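Aluminum resistance protein (Clostridium novyi, PDB 3I16) probably acts as a pyridoxal-5'-phosphate-dependent carbon-sulfur lyase of the methionine gamma-lyase family, with a possible part in aluminium resistance. Local coordinates at residues 45-50 with 227-232; 38-43 with 300-305; 9-14 with 18-23; 316-321 with 420-425; 123-128 with 133-138. All coordinates share one frame; numbering follows the deposited sequence.

Contact 1 (45-50 with 227-232)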
# COMPACT_ATOMS: atom_id res chain seq x y z
N GLN B 45 -28.36 -0.48 7.51
CA GLN B 45 -27.58 -1.37 6.70
C GLN B 45 -28.17 -1.34 5.28
O GLN B 45 -27.43 -1.32 4.30
CB GLN B 45 -27.62 -2.81 7.25
CG GLN B 45 -26.77 -3.80 6.43
CD GLN B 45 -25.29 -3.59 6.63
OE1 GLN B 45 -24.74 -4.05 7.62
NE2 GLN B 45 -24.63 -2.94 5.68
N LEU B 46 -29.49 -1.35 5.19
CA LEU B 46 -30.17 -1.33 3.90
C LEU B 46 -29.93 0.01 3.17
O LEU B 46 -29.70 0.02 1.96
CB LEU B 46 -31.66 -1.59 4.10
CG LEU B 46 -32.57 -1.57 2.89
CD1 LEU B 46 -32.11 -2.55 1.79
CD2 LEU B 46 -33.96 -1.87 3.37
N LYS B 47 -29.95 1.10 3.92
CA LYS B 47 -29.66 2.44 3.39
C LYS B 47 -28.28 2.48 2.72
O LYS B 47 -28.13 2.97 1.58
CB LYS B 47 -29.74 3.48 4.52
CG LYS B 47 -29.37 4.90 4.12
CD LYS B 47 -29.77 5.95 5.17
CE LYS B 47 -28.97 5.90 6.45
NZ LYS B 47 -29.48 6.92 7.39
N VAL B 48 -27.28 1.94 3.40
CA VAL B 48 -25.92 1.92 2.85
C VAL B 48 -25.80 0.97 1.65
O VAL B 48 -25.18 1.32 0.64
CB VAL B 48 -24.86 1.61 3.93
CG1 VAL B 48 -23.48 1.46 3.31
CG2 VAL B 48 -24.85 2.70 5.04
N LEU B 49 -26.42 -0.21 1.74
CA LEU B 49 -26.37 -1.18 0.63
C LEU B 49 -26.97 -0.54 -0.60
O LEU B 49 -26.42 -0.64 -1.70
CB LEU B 49 -27.17 -2.43 0.96
CG LEU B 49 -27.27 -3.51 -0.14
CD1 LEU B 49 -25.90 -4.13 -0.53
CD2 LEU B 49 -28.27 -4.60 0.32
N ASN B 50 -28.12 0.10 -0.42
CA ASN B 50 -28.81 0.74 -1.52
C ASN B 50 -27.95 1.79 -2.21
O ASN B 50 -27.92 1.84 -3.44
CB ASN B 50 -30.11 1.37 -1.05
CG ASN B 50 -30.93 1.90 -2.19
OD1 ASN B 50 -31.08 3.11 -2.37
ND2 ASN B 50 -31.43 0.99 -3.00
N THR B 227 -32.03 6.48 12.13
CA THR B 227 -32.27 6.18 10.74
C THR B 227 -32.12 7.45 9.89
O THR B 227 -31.99 7.36 8.67
CB THR B 227 -33.66 5.57 10.51
OG1 THR B 227 -34.65 6.47 11.00
CG2 THR B 227 -33.80 4.25 11.24
N LYS B 228 -32.17 8.61 10.55
CA LYS B 228 -31.94 9.89 9.89
C LYS B 228 -30.60 10.50 10.31
O LYS B 228 -30.06 10.20 11.38
CB LYS B 228 -33.04 10.90 10.25
CG LYS B 228 -34.41 10.56 9.70
CD LYS B 228 -35.37 11.74 9.86
CE LYS B 228 -36.66 11.49 9.12
NZ LYS B 228 -37.30 10.26 9.61
N GLU B 229 -30.08 11.37 9.46
CA GLU B 229 -28.87 12.14 9.75
C GLU B 229 -29.28 13.63 9.71
O GLU B 229 -30.41 13.96 9.32
CB GLU B 229 -27.78 11.81 8.74
CG GLU B 229 -27.25 10.36 8.86
CD GLU B 229 -26.49 10.08 10.15
OE1 GLU B 229 -25.87 11.00 10.71
OE2 GLU B 229 -26.48 8.90 10.60
N PRO B 230 -28.39 14.54 10.13
CA PRO B 230 -28.80 15.94 10.16
C PRO B 230 -29.19 16.49 8.79
O PRO B 230 -29.99 17.42 8.72
CB PRO B 230 -27.58 16.66 10.71
CG PRO B 230 -26.89 15.64 11.53
CD PRO B 230 -27.08 14.34 10.78
N THR B 231 -28.64 15.91 7.73
CA THR B 231 -28.95 16.33 6.37
C THR B 231 -30.39 15.95 5.97
O THR B 231 -30.91 16.48 4.99
CB THR B 231 -27.93 15.73 5.38
OG1 THR B 231 -27.77 14.33 5.67
CG2 THR B 231 -26.55 16.41 5.53
N ASP B 232 -31.02 15.04 6.70
CA ASP B 232 -32.40 14.64 6.46
C ASP B 232 -33.34 15.61 7.19
O ASP B 232 -34.55 15.54 6.96
CB ASP B 232 -32.66 13.20 6.94
CG ASP B 232 -31.86 12.18 6.17
OD1 ASP B 232 -31.95 12.20 4.93
OD2 ASP B 232 -31.12 11.37 6.79
O HOH W 1 -28.21 6.91 9.59
O HOH W 2 -29.36 9.38 6.10

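Contact 2 (38-43 with 300-305). With EDO (1,2-ethanediol), chain L.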
# COMPACT_ATOMS: atom_id res chain seq x y z
N ASP B 38 -31.17 -2.63 17.17
CA ASP B 38 -31.11 -3.55 16.03
C ASP B 38 -32.09 -3.16 14.90
O ASP B 38 -31.79 -3.38 13.71
CB ASP B 38 -31.37 -4.98 16.50
CG ASP B 38 -30.30 -5.49 17.45
OD1 ASP B 38 -29.21 -4.89 17.55
OD2 ASP B 38 -30.54 -6.51 18.10
N ASP B 39 -33.24 -2.59 15.28
CA ASP B 39 -34.25 -2.14 14.30
C ASP B 39 -33.68 -1.00 13.49
O ASP B 39 -33.83 -0.98 12.27
CB ASP B 39 -35.56 -1.69 15.00
CG ASP B 39 -36.22 -2.81 15.80
OD1 ASP B 39 -35.98 -3.99 15.48
OD2 ASP B 39 -36.97 -2.52 16.76
N ILE B 40 -32.99 -0.08 14.17
CA ILE B 40 -32.31 1.04 13.51
C ILE B 40 -31.16 0.54 12.62
O ILE B 40 -31.02 0.97 11.48
CB ILE B 40 -31.80 2.07 14.56
CG1 ILE B 40 -32.97 2.75 15.26
CG2 ILE B 40 -30.92 3.13 13.93
CD1 ILE B 40 -32.56 3.47 16.55
N ARG B 41 -30.37 -0.40 13.12
CA ARG B 41 -29.19 -0.93 12.41
C ARG B 41 -29.58 -1.59 11.10
O ARG B 41 -28.93 -1.41 10.06
CB ARG B 41 -28.44 -1.90 13.32
CG ARG B 41 -27.20 -2.55 12.71
CD ARG B 41 -26.67 -3.60 13.63
NE ARG B 41 -27.64 -4.69 13.83
CZ ARG B 41 -27.53 -5.65 14.74
NH1 ARG B 41 -26.49 -5.70 15.58
NH2 ARG B 41 -28.48 -6.56 14.83
N GLU B 42 -30.67 -2.34 11.15
CA GLU B 42 -31.22 -3.00 10.00
C GLU B 42 -31.55 -1.99 8.89
O GLU B 42 -31.16 -2.17 7.73
CB GLU B 42 -32.49 -3.72 10.42
CG GLU B 42 -33.17 -4.49 9.36
CD GLU B 42 -34.36 -5.23 9.91
OE1 GLU B 42 -35.35 -4.55 10.29
OE2 GLU B 42 -34.29 -6.48 9.97
N PHE B 43 -32.29 -0.94 9.24
CA PHE B 43 -32.62 0.11 8.26
C PHE B 43 -31.35 0.74 7.68
O PHE B 43 -31.23 0.94 6.45
CB PHE B 43 -33.44 1.23 8.89
CG PHE B 43 -33.78 2.31 7.91
CD1 PHE B 43 -34.92 2.23 7.13
CD2 PHE B 43 -32.94 3.39 7.75
CE1 PHE B 43 -35.22 3.20 6.24
CE2 PHE B 43 -33.24 4.37 6.83
CZ PHE B 43 -34.39 4.27 6.09
N ILE B 300 -20.93 -1.74 13.10
CA ILE B 300 -19.85 -1.45 14.06
C ILE B 300 -20.29 -0.30 14.96
O ILE B 300 -19.95 -0.29 16.13
CB ILE B 300 -18.48 -1.13 13.37
CG1 ILE B 300 -17.96 -2.30 12.51
CG2 ILE B 300 -17.40 -0.75 14.40
CD1 ILE B 300 -17.58 -3.54 13.26
N SER B 301 -20.95 0.70 14.38
CA SER B 301 -21.46 1.84 15.18
C SER B 301 -22.34 1.35 16.35
O SER B 301 -22.22 1.83 17.47
CB SER B 301 -22.25 2.84 14.31
OG SER B 301 -21.40 3.53 13.38
N MSE B 302 -23.21 0.37 16.08
CA MSE B 302 -24.06 -0.17 17.15
C MSE B 302 -23.33 -1.11 18.14
O MSE B 302 -23.78 -1.27 19.30
CB MSE B 302 -25.28 -0.83 16.54
CG MSE B 302 -26.20 0.16 15.86
SE MSE B 302 -26.71 1.62 17.11
CE MSE B 302 -28.27 2.22 16.12
N GLU B 303 -22.26 -1.76 17.70
CA GLU B 303 -21.44 -2.54 18.62
C GLU B 303 -20.88 -1.59 19.67
O GLU B 303 -20.93 -1.88 20.86
CB GLU B 303 -20.28 -3.24 17.88
CG GLU B 303 -20.69 -4.33 16.91
CD GLU B 303 -21.46 -5.47 17.59
OE1 GLU B 303 -21.00 -5.99 18.63
OE2 GLU B 303 -22.50 -5.87 17.05
N ALA B 304 -20.38 -0.43 19.23
CA ALA B 304 -19.82 0.57 20.14
C ALA B 304 -20.90 1.13 21.06
O ALA B 304 -20.66 1.33 22.27
CB ALA B 304 -19.14 1.72 19.35
N LEU B 305 -22.07 1.41 20.51
CA LEU B 305 -23.13 1.98 21.31
C LEU B 305 -23.63 1.00 22.39
O LEU B 305 -23.92 1.42 23.50
CB LEU B 305 -24.30 2.43 20.44
CG LEU B 305 -25.35 3.19 21.23
CD1 LEU B 305 -24.73 4.50 21.74
CD2 LEU B 305 -26.54 3.43 20.37
C1 EDO L . -23.50 -7.78 20.04
O1 EDO L . -22.24 -8.02 19.40
C2 EDO L . -24.65 -7.89 19.05
O2 EDO L . -24.74 -6.75 18.17
O HOH W 3 -24.16 -4.18 15.65

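Contact 3 (9-14 with 18-23)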
# COMPACT_ATOMS: atom_id res chain seq x y z
N PHE B 9 -11.29 -17.80 32.42
CA PHE B 9 -10.34 -17.06 31.60
C PHE B 9 -10.30 -15.61 32.12
O PHE B 9 -9.23 -15.03 32.31
CB PHE B 9 -10.80 -17.07 30.14
CG PHE B 9 -9.70 -16.88 29.13
CD1 PHE B 9 -8.59 -16.07 29.37
CD2 PHE B 9 -9.83 -17.46 27.88
CE1 PHE B 9 -7.63 -15.91 28.40
CE2 PHE B 9 -8.87 -17.27 26.91
CZ PHE B 9 -7.77 -16.49 27.17
N LEU B 10 -11.48 -15.03 32.33
CA LEU B 10 -11.57 -13.68 32.89
C LEU B 10 -10.88 -13.56 34.26
O LEU B 10 -10.27 -12.53 34.53
CB LEU B 10 -13.02 -13.18 32.97
CG LEU B 10 -13.68 -12.82 31.64
CD1 LEU B 10 -15.15 -12.50 31.88
CD2 LEU B 10 -12.99 -11.62 30.97
N LYS B 11 -10.93 -14.60 35.09
CA LYS B 11 -10.25 -14.54 36.41
C LYS B 11 -8.74 -14.36 36.22
O LYS B 11 -8.09 -13.77 37.06
CB LYS B 11 -10.56 -15.74 37.33
CG LYS B 11 -12.05 -16.08 37.44
CD LYS B 11 -12.55 -16.48 38.84
CE LYS B 11 -12.95 -15.23 39.69
NZ LYS B 11 -14.05 -14.38 39.09
N LYS B 12 -8.20 -14.82 35.09
CA LYS B 12 -6.78 -14.64 34.80
C LYS B 12 -6.42 -13.16 34.53
O LYS B 12 -5.24 -12.80 34.48
CB LYS B 12 -6.34 -15.59 33.67
CG LYS B 12 -6.63 -17.08 33.97
N TYR B 13 -7.44 -12.31 34.33
CA TYR B 13 -7.28 -10.86 34.22
C TYR B 13 -7.58 -10.14 35.54
O TYR B 13 -7.71 -8.93 35.56
CB TYR B 13 -8.24 -10.31 33.15
CG TYR B 13 -7.79 -10.56 31.74
CD1 TYR B 13 -8.02 -11.78 31.12
CD2 TYR B 13 -7.15 -9.56 31.02
CE1 TYR B 13 -7.59 -11.99 29.80
CE2 TYR B 13 -6.73 -9.76 29.73
CZ TYR B 13 -6.95 -10.97 29.12
OH TYR B 13 -6.53 -11.13 27.82
N ASN B 14 -7.69 -10.89 36.63
CA ASN B 14 -8.02 -10.37 37.96
C ASN B 14 -9.41 -9.72 38.01
O ASN B 14 -9.65 -8.78 38.77
CB ASN B 14 -6.91 -9.47 38.52
CG ASN B 14 -5.62 -10.24 38.83
OD1 ASN B 14 -5.65 -11.45 39.06
ND2 ASN B 14 -4.50 -9.53 38.84
N ARG B 18 -17.44 -9.79 42.22
CA ARG B 18 -18.30 -8.61 42.38
C ARG B 18 -18.54 -7.94 41.04
O ARG B 18 -19.66 -7.55 40.72
CB ARG B 18 -17.67 -7.65 43.37
CG ARG B 18 -18.41 -6.34 43.61
CD ARG B 18 -17.76 -5.63 44.84
NE ARG B 18 -18.62 -4.60 45.40
CZ ARG B 18 -18.47 -4.03 46.60
NH1 ARG B 18 -17.47 -4.36 47.42
NH2 ARG B 18 -19.34 -3.12 47.00
N VAL B 19 -17.47 -7.81 40.26
CA VAL B 19 -17.58 -7.21 38.93
C VAL B 19 -18.38 -8.10 37.97
O VAL B 19 -19.23 -7.59 37.25
CB VAL B 19 -16.21 -6.83 38.34
CG1 VAL B 19 -16.31 -6.50 36.86
CG2 VAL B 19 -15.68 -5.64 39.12
N LEU B 20 -18.17 -9.41 38.02
CA LEU B 20 -18.92 -10.33 37.16
C LEU B 20 -20.39 -10.27 37.46
O LEU B 20 -21.19 -10.27 36.53
CB LEU B 20 -18.43 -11.77 37.28
CG LEU B 20 -17.05 -12.06 36.69
CD1 LEU B 20 -16.54 -13.45 37.11
CD2 LEU B 20 -17.07 -11.88 35.14
N LYS B 21 -20.76 -10.20 38.74
CA LYS B 21 -22.17 -10.11 39.13
C LYS B 21 -22.78 -8.77 38.72
O LYS B 21 -23.95 -8.71 38.31
CB LYS B 21 -22.35 -10.39 40.64
CG LYS B 21 -23.77 -10.14 41.18
CD LYS B 21 -24.78 -11.27 40.87
CE LYS B 21 -24.60 -12.46 41.80
N LEU B 22 -22.01 -7.69 38.85
CA LEU B 22 -22.46 -6.37 38.39
C LEU B 22 -22.73 -6.45 36.90
O LEU B 22 -23.73 -5.90 36.43
CB LEU B 22 -21.43 -5.26 38.67
CG LEU B 22 -21.37 -4.72 40.10
CD1 LEU B 22 -20.02 -4.03 40.29
CD2 LEU B 22 -22.56 -3.79 40.39
N TYR B 23 -21.85 -7.13 36.16
CA TYR B 23 -22.02 -7.31 34.72
C TYR B 23 -23.30 -8.09 34.38
O TYR B 23 -24.09 -7.69 33.49
CB TYR B 23 -20.78 -7.98 34.09
CG TYR B 23 -21.09 -8.60 32.75
CD1 TYR B 23 -21.27 -7.81 31.63
CD2 TYR B 23 -21.24 -9.99 32.61
CE1 TYR B 23 -21.59 -8.35 30.42
CE2 TYR B 23 -21.59 -10.55 31.39
CZ TYR B 23 -21.75 -9.72 30.30
OH TYR B 23 -22.08 -10.20 29.07

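Contact 4 (316-321 with 420-425)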
# COMPACT_ATOMS: atom_id res chain seq x y z
N GLU B 316 -23.14 2.70 36.84
CA GLU B 316 -24.21 3.23 37.70
C GLU B 316 -24.45 2.27 38.87
O GLU B 316 -24.53 2.70 40.04
CB GLU B 316 -25.53 3.40 36.90
CG GLU B 316 -26.63 4.03 37.69
CD GLU B 316 -27.99 4.01 37.01
OE1 GLU B 316 -28.16 3.47 35.88
OE2 GLU B 316 -28.91 4.54 37.65
N LEU B 317 -24.57 0.97 38.57
CA LEU B 317 -24.78 -0.05 39.61
C LEU B 317 -23.61 -0.09 40.58
O LEU B 317 -23.82 -0.25 41.79
CB LEU B 317 -25.02 -1.43 39.00
CG LEU B 317 -26.37 -1.61 38.27
CD1 LEU B 317 -26.47 -2.94 37.56
CD2 LEU B 317 -27.50 -1.48 39.24
N ALA B 318 -22.40 0.12 40.05
CA ALA B 318 -21.16 0.15 40.84
C ALA B 318 -21.13 1.34 41.80
O ALA B 318 -20.47 1.28 42.83
CB ALA B 318 -19.92 0.17 39.92
N GLY B 319 -21.87 2.40 41.48
CA GLY B 319 -22.00 3.56 42.36
C GLY B 319 -21.52 4.89 41.80
O GLY B 319 -21.46 5.86 42.54
N PHE B 320 -21.20 4.95 40.52
CA PHE B 320 -20.73 6.19 39.90
C PHE B 320 -21.86 6.91 39.15
O PHE B 320 -22.77 6.26 38.62
CB PHE B 320 -19.63 5.85 38.89
CG PHE B 320 -18.49 5.10 39.50
CD1 PHE B 320 -17.57 5.76 40.31
CD2 PHE B 320 -18.34 3.73 39.30
CE1 PHE B 320 -16.53 5.05 40.91
CE2 PHE B 320 -17.29 3.03 39.87
CZ PHE B 320 -16.39 3.69 40.68
N GLU B 321 -21.79 8.24 39.10
CA GLU B 321 -22.74 8.99 38.31
C GLU B 321 -22.34 8.81 36.86
O GLU B 321 -21.15 8.83 36.53
CB GLU B 321 -22.71 10.48 38.62
CG GLU B 321 -23.32 10.89 39.92
CD GLU B 321 -23.27 12.40 40.09
OE1 GLU B 321 -23.80 13.13 39.21
OE2 GLU B 321 -22.67 12.83 41.09
N ILE B 420 -12.33 -5.39 32.79
CA ILE B 420 -10.94 -5.25 33.17
C ILE B 420 -10.77 -3.92 33.92
O ILE B 420 -10.27 -3.91 35.05
CB ILE B 420 -9.98 -5.31 31.91
CG1 ILE B 420 -9.96 -6.72 31.32
CG2 ILE B 420 -8.54 -4.90 32.29
CD1 ILE B 420 -9.32 -6.83 29.93
N ALA B 421 -11.26 -2.83 33.32
CA ALA B 421 -11.13 -1.50 33.90
C ALA B 421 -11.86 -1.36 35.24
O ALA B 421 -11.28 -0.91 36.23
CB ALA B 421 -11.63 -0.44 32.89
N LEU B 422 -13.11 -1.79 35.29
CA LEU B 422 -13.85 -1.72 36.54
C LEU B 422 -13.22 -2.55 37.62
O LEU B 422 -13.25 -2.15 38.81
CB LEU B 422 -15.34 -2.11 36.34
CG LEU B 422 -16.25 -2.01 37.57
CD1 LEU B 422 -16.29 -0.60 38.11
CD2 LEU B 422 -17.68 -2.49 37.23
N SER B 423 -12.67 -3.71 37.27
CA SER B 423 -12.05 -4.58 38.28
C SER B 423 -10.84 -3.90 38.96
O SER B 423 -10.51 -4.25 40.09
CB SER B 423 -11.66 -5.94 37.71
OG SER B 423 -12.84 -6.68 37.32
N ARG B 424 -10.19 -2.97 38.27
CA ARG B 424 -9.11 -2.20 38.92
C ARG B 424 -9.62 -1.29 40.02
O ARG B 424 -8.88 -1.00 40.95
CB ARG B 424 -8.35 -1.32 37.95
CG ARG B 424 -7.48 -2.04 36.98
CD ARG B 424 -6.94 -1.06 35.95
NE ARG B 424 -5.79 -0.23 36.35
CZ ARG B 424 -4.52 -0.41 35.95
NH1 ARG B 424 -4.17 -1.43 35.16
NH2 ARG B 424 -3.57 0.43 36.34
N ILE B 425 -10.87 -0.84 39.94
CA ILE B 425 -11.39 0.10 40.95
C ILE B 425 -12.48 -0.47 41.87
O ILE B 425 -12.78 0.13 42.90
CB ILE B 425 -11.83 1.45 40.27
CG1 ILE B 425 -13.10 1.33 39.43
CG2 ILE B 425 -10.73 1.98 39.36
CD1 ILE B 425 -13.38 2.62 38.66

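Contact 5 (123-128 with 133-138). With PLP (pyridoxal-5'-phosphate), chain J.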
# COMPACT_ATOMS: atom_id res chain seq x y z
N GLY B 123 -23.39 26.21 22.72
CA GLY B 123 -22.39 26.66 23.65
C GLY B 123 -21.02 26.64 22.98
O GLY B 123 -20.89 26.56 21.74
N GLU B 124 -19.98 26.68 23.81
CA GLU B 124 -18.61 26.71 23.33
C GLU B 124 -18.30 25.42 22.56
O GLU B 124 -18.60 24.33 23.05
CB GLU B 124 -17.60 26.90 24.49
CG GLU B 124 -17.43 25.72 25.47
CD GLU B 124 -16.36 25.99 26.53
OE1 GLU B 124 -15.72 27.06 26.47
OE2 GLU B 124 -16.15 25.13 27.40
N PRO B 125 -17.71 25.54 21.34
CA PRO B 125 -17.40 24.30 20.62
C PRO B 125 -16.29 23.48 21.25
O PRO B 125 -15.59 23.95 22.15
CB PRO B 125 -16.92 24.81 19.25
CG PRO B 125 -17.27 26.28 19.22
CD PRO B 125 -17.16 26.70 20.63
N TYR B 126 -16.17 22.24 20.77
CA TYR B 126 -15.12 21.29 21.13
C TYR B 126 -13.78 22.02 21.11
O TYR B 126 -13.53 22.77 20.15
CB TYR B 126 -15.12 20.17 20.06
CG TYR B 126 -14.38 18.89 20.39
CD1 TYR B 126 -14.98 17.90 21.16
CD2 TYR B 126 -13.11 18.65 19.88
CE1 TYR B 126 -14.32 16.71 21.43
CE2 TYR B 126 -12.44 17.47 20.14
CZ TYR B 126 -13.05 16.51 20.93
OH TYR B 126 -12.39 15.35 21.20
N ASP B 127 -12.94 21.77 22.11
CA ASP B 127 -11.64 22.38 22.30
C ASP B 127 -10.76 22.71 21.12
O ASP B 127 -10.26 23.83 21.01
CB ASP B 127 -10.78 21.50 23.23
CG ASP B 127 -11.45 21.21 24.57
OD1 ASP B 127 -12.52 20.55 24.55
OD2 ASP B 127 -10.90 21.62 25.61
N THR B 128 -10.57 21.73 20.25
CA THR B 128 -9.62 21.90 19.15
C THR B 128 -10.10 22.95 18.13
O THR B 128 -9.29 23.47 17.37
CB THR B 128 -9.30 20.57 18.45
OG1 THR B 128 -10.42 20.17 17.64
CG2 THR B 128 -9.01 19.48 19.49
N ILE B 133 -11.14 28.96 15.08
CA ILE B 133 -12.06 30.10 15.08
C ILE B 133 -11.37 31.37 15.54
O ILE B 133 -11.65 32.46 15.03
CB ILE B 133 -13.29 29.81 16.00
CG1 ILE B 133 -14.09 28.63 15.43
CG2 ILE B 133 -14.15 31.05 16.11
CD1 ILE B 133 -15.02 27.92 16.42
N GLY B 134 -10.46 31.22 16.49
CA GLY B 134 -9.75 32.34 17.11
C GLY B 134 -10.54 32.89 18.29
O GLY B 134 -10.43 34.07 18.60
N ILE B 135 -11.30 32.03 18.97
CA ILE B 135 -12.20 32.44 20.06
C ILE B 135 -11.54 33.29 21.14
O ILE B 135 -11.98 34.42 21.40
CB ILE B 135 -12.88 31.23 20.76
CG1 ILE B 135 -13.94 30.61 19.84
CG2 ILE B 135 -13.56 31.67 22.04
CD1 ILE B 135 -14.62 29.42 20.43
N THR B 136 -10.51 32.73 21.75
CA THR B 136 -9.79 33.41 22.81
C THR B 136 -8.40 33.79 22.30
O THR B 136 -8.09 34.97 22.15
CB THR B 136 -9.69 32.54 24.08
N GLU B 137 -7.59 32.78 21.99
CA GLU B 137 -6.21 33.00 21.63
C GLU B 137 -6.01 33.21 20.12
O GLU B 137 -6.61 32.51 19.27
CB GLU B 137 -5.36 31.82 22.11
N ASN B 138 -5.15 34.18 19.80
CA ASN B 138 -4.77 34.49 18.43
C ASN B 138 -3.28 34.79 18.39
O ASN B 138 -2.81 35.72 19.04
CB ASN B 138 -5.61 35.64 17.87
CG ASN B 138 -6.99 35.17 17.43
OD1 ASN B 138 -7.12 34.40 16.47
ND2 ASN B 138 -8.03 35.63 18.13
N1 PLP J . -16.16 17.49 17.12
C2 PLP J . -16.54 16.64 18.11
C2A PLP J . -17.77 16.92 18.91
C3 PLP J . -15.76 15.51 18.35
O3 PLP J . -16.14 14.64 19.34
C4 PLP J . -14.60 15.26 17.59
C5 PLP J . -14.23 16.15 16.59
C6 PLP J . -15.03 17.25 16.36
C5A PLP J . -13.02 15.94 15.69
O4P PLP J . -11.90 15.55 16.41
P PLP J . -10.50 15.02 15.75
O1P PLP J . -10.66 13.94 14.69
O2P PLP J . -9.80 14.40 16.93
O3P PLP J . -9.77 16.21 15.14

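Contact 1 (45-50 with 227-232)
K47 reaches T227 with CG anti to its backbone N (chi1 176°), after which the chain runs out extended until a kink at chi3 (70°) sets NZ beside the loop. There NZ donates a hydrogen bond of 2.9 Å to T227 O. The ammonium sits above the carbonyl plane, 56° out of it, so the bond misses both lone pairs. N44 OD1, a turn back on the same helix, takes a second, weak bond from NZ. The contact joins the long N-terminal helix 17-54 to the loop between parallel strands 214-218 and 237-241, which belong to the mixed seven-stranded sheet of the large domain in this fold-type I PLP enzyme. Two acids on that loop face K47 through water. One water accepts from NZ and lies 2.7 Å from D232 OD2; a second, rather close to NZ, lies between it and E229 OE2. E229 OE2 and D232 OD2 each lie 4.8 Å from K47 NZ, yet both would be expected to stabilise its positive charge. E229 OE2 also takes the backbone N of F224, and E229 OE1 makes a salt bridge with R184. D232 OD2 accepts from E229 N at 2.9 Å through its anti lone pair, which holds the D232 carboxylate to the backbone of E229.

Contact 2 (38-43 with 300-305)
I40 and selenomethionine M302 cross at about a right angle, CG2 of I40 meeting the terminal methyl CE of M302 at 3.6 Å. A bend at chi2 (-55°) of M302 brings that methyl to the isoleucine. Closer to the backbone, M302 CG lies 4.0 Å from R41 CB, so one long side chain spans two successive residues of the other helix. These helices, 38-43 and 300-305, run nearly antiparallel, 162° between their directions, with axes 10.4 Å apart; they are parts of the long helices 17-54 and 287-318. The R41 guanidinium is approached in two ways. D38 OD1, also salt-bridged to K306, stands over one face, toward the rim, 3.3 Å from R41 NH2, a salt bridge with no N-H aimed at the oxygen. At the edge, in plane, lie a water and O2 of an ethanediol, probably from the crystallisation liquor. That water bridges R41 NH1 and E303 OE2, opposite charges 4.3 Å apart. The diol's O2 bonds E303 OE2 at 2.7 Å and R41 only weakly; its O1 lies near OE1, which also accepts from F411 N. The diol also bonds K306. D412 of the second subunit takes R41 NE in a salt bridge.

Contact 3 (9-14 with 18-23)
The apolar part of the contact is leucine on leucine: L10 CD1 touches L20 CD2 at 3.8 Å, the two side chains crossing at a slant. L46 of the second subunit packs on L10 as well, bringing that subunit up to these leucines. A polar end comes next. K11 curls back through bends at chi2, chi3 and chi4 (the last 60°), which carry NZ to 3.3 Å from L20 CD1. This is an approach and not a bond; the ammonium is occupied by a salt bridge to D17 OD1 and a hydrogen bond to I15 O, both in the short link between the segments. Backbone bonds make the corner itself, where a type I turn from K11 to N14 is closed by N14 N to K11 O at 2.9 Å. Through this turn and the link after it, helix 4-11 packs against the start of helix 17-54. With a leucine methyl against one side of a lysine whose protons go to D17 and I15, the ammonium charge is probably met locally within the corner.

Contact 4 (316-321 with 420-425)
I425 N donates to L422 O at 2.9 Å, a backbone bond within segment 420-425; L422 and I425 are the residues that reach the end of helix 287-318. That second helix closes in a Schellman motif: G319, with phi at 120°, leaves the helical path, and the chain turns off toward strand 321-323 of the antiparallel sheet. Just past the glycine, F320 points its ring toward L422 and I425. L422 CD1 comes to the ring's edge, near its plane, 4.2 Å from F320 CE2. The same methyl also meets A318 CB at 4.1 Å, so one leucine branch touches residues before and after the turn. For L422, chi1 of -177° sends CG away from the backbone N, which lets CD1 get there. F339, in the loop beyond the neighbouring strand, meets the F320 ring edge-to-face, and M315 packs on it too. I425 holds CG1 in the crowded position between backbone N and carbonyl (chi1 71°), and its CD1 ends 3.8 Å from F320 CZ.

Contact 5 (123-128 with 133-138)
Next to P125, whose ring meets I133 and I135, the ring of Y126 lies against the cofactor in the conformer modelled here, one of two. PLP C3 sits over one face of the tyrosine, 3.6 Å above its plane and offset toward the rim; Y126 CE1 comes within 3.5 Å of PLP O3. At the tyrosine edge, in plane, lies T128 OG1, which is hydrogen-bonded to T101 OG1, itself a partner of PLP. Chi1 of -165° turns the Y126 ring away from the backbone N and over the pyridine. Q183 OE1 takes Y126 N, and Y372 OH bonds the phenol. An aromatic ring laid over the cofactor is a recurring feature of fold-type I PLP enzymes, and here it rides on the loop after strand 117-120. On the other side of that loop, P125 presents its ring to the end of helix 129-133: P125 CG meets I133 CD1 at 3.9 Å, and P125 CD meets I135 CD1 at 3.7 Å. Y151, on strand 150-153, packs on all three residues. Between the isoleucines G134, at positive phi (87°), is the first residue to leave the helical path. N138 ND2 donates to G134 O at 2.9 Å, a bent bond back across the loop.

In the fold
Helix 17-54 runs through contacts 1, 2 and 3. Contacts 1 and 2 are neighbours on it, centres 12 Å apart, and they meet where T227 CB packs on F43 CD2 at 3.6 Å. Toward the helix's start, contact 3 leans on contact 4, also 12 Å between centres; V19 CG1 touches S423 OG at 3.5 Å there, and L22 packs on L317. Contacts 2 and 4 share helix 287-318, with centres 25 Å apart. Contact 5 alone holds a residue of the PLP pocket, and lies across the chain's centre from contacts 1 and 2, their centres about 31 and 33 Å from its own. Contacts 1, 2 and 3 also touch the second subunit.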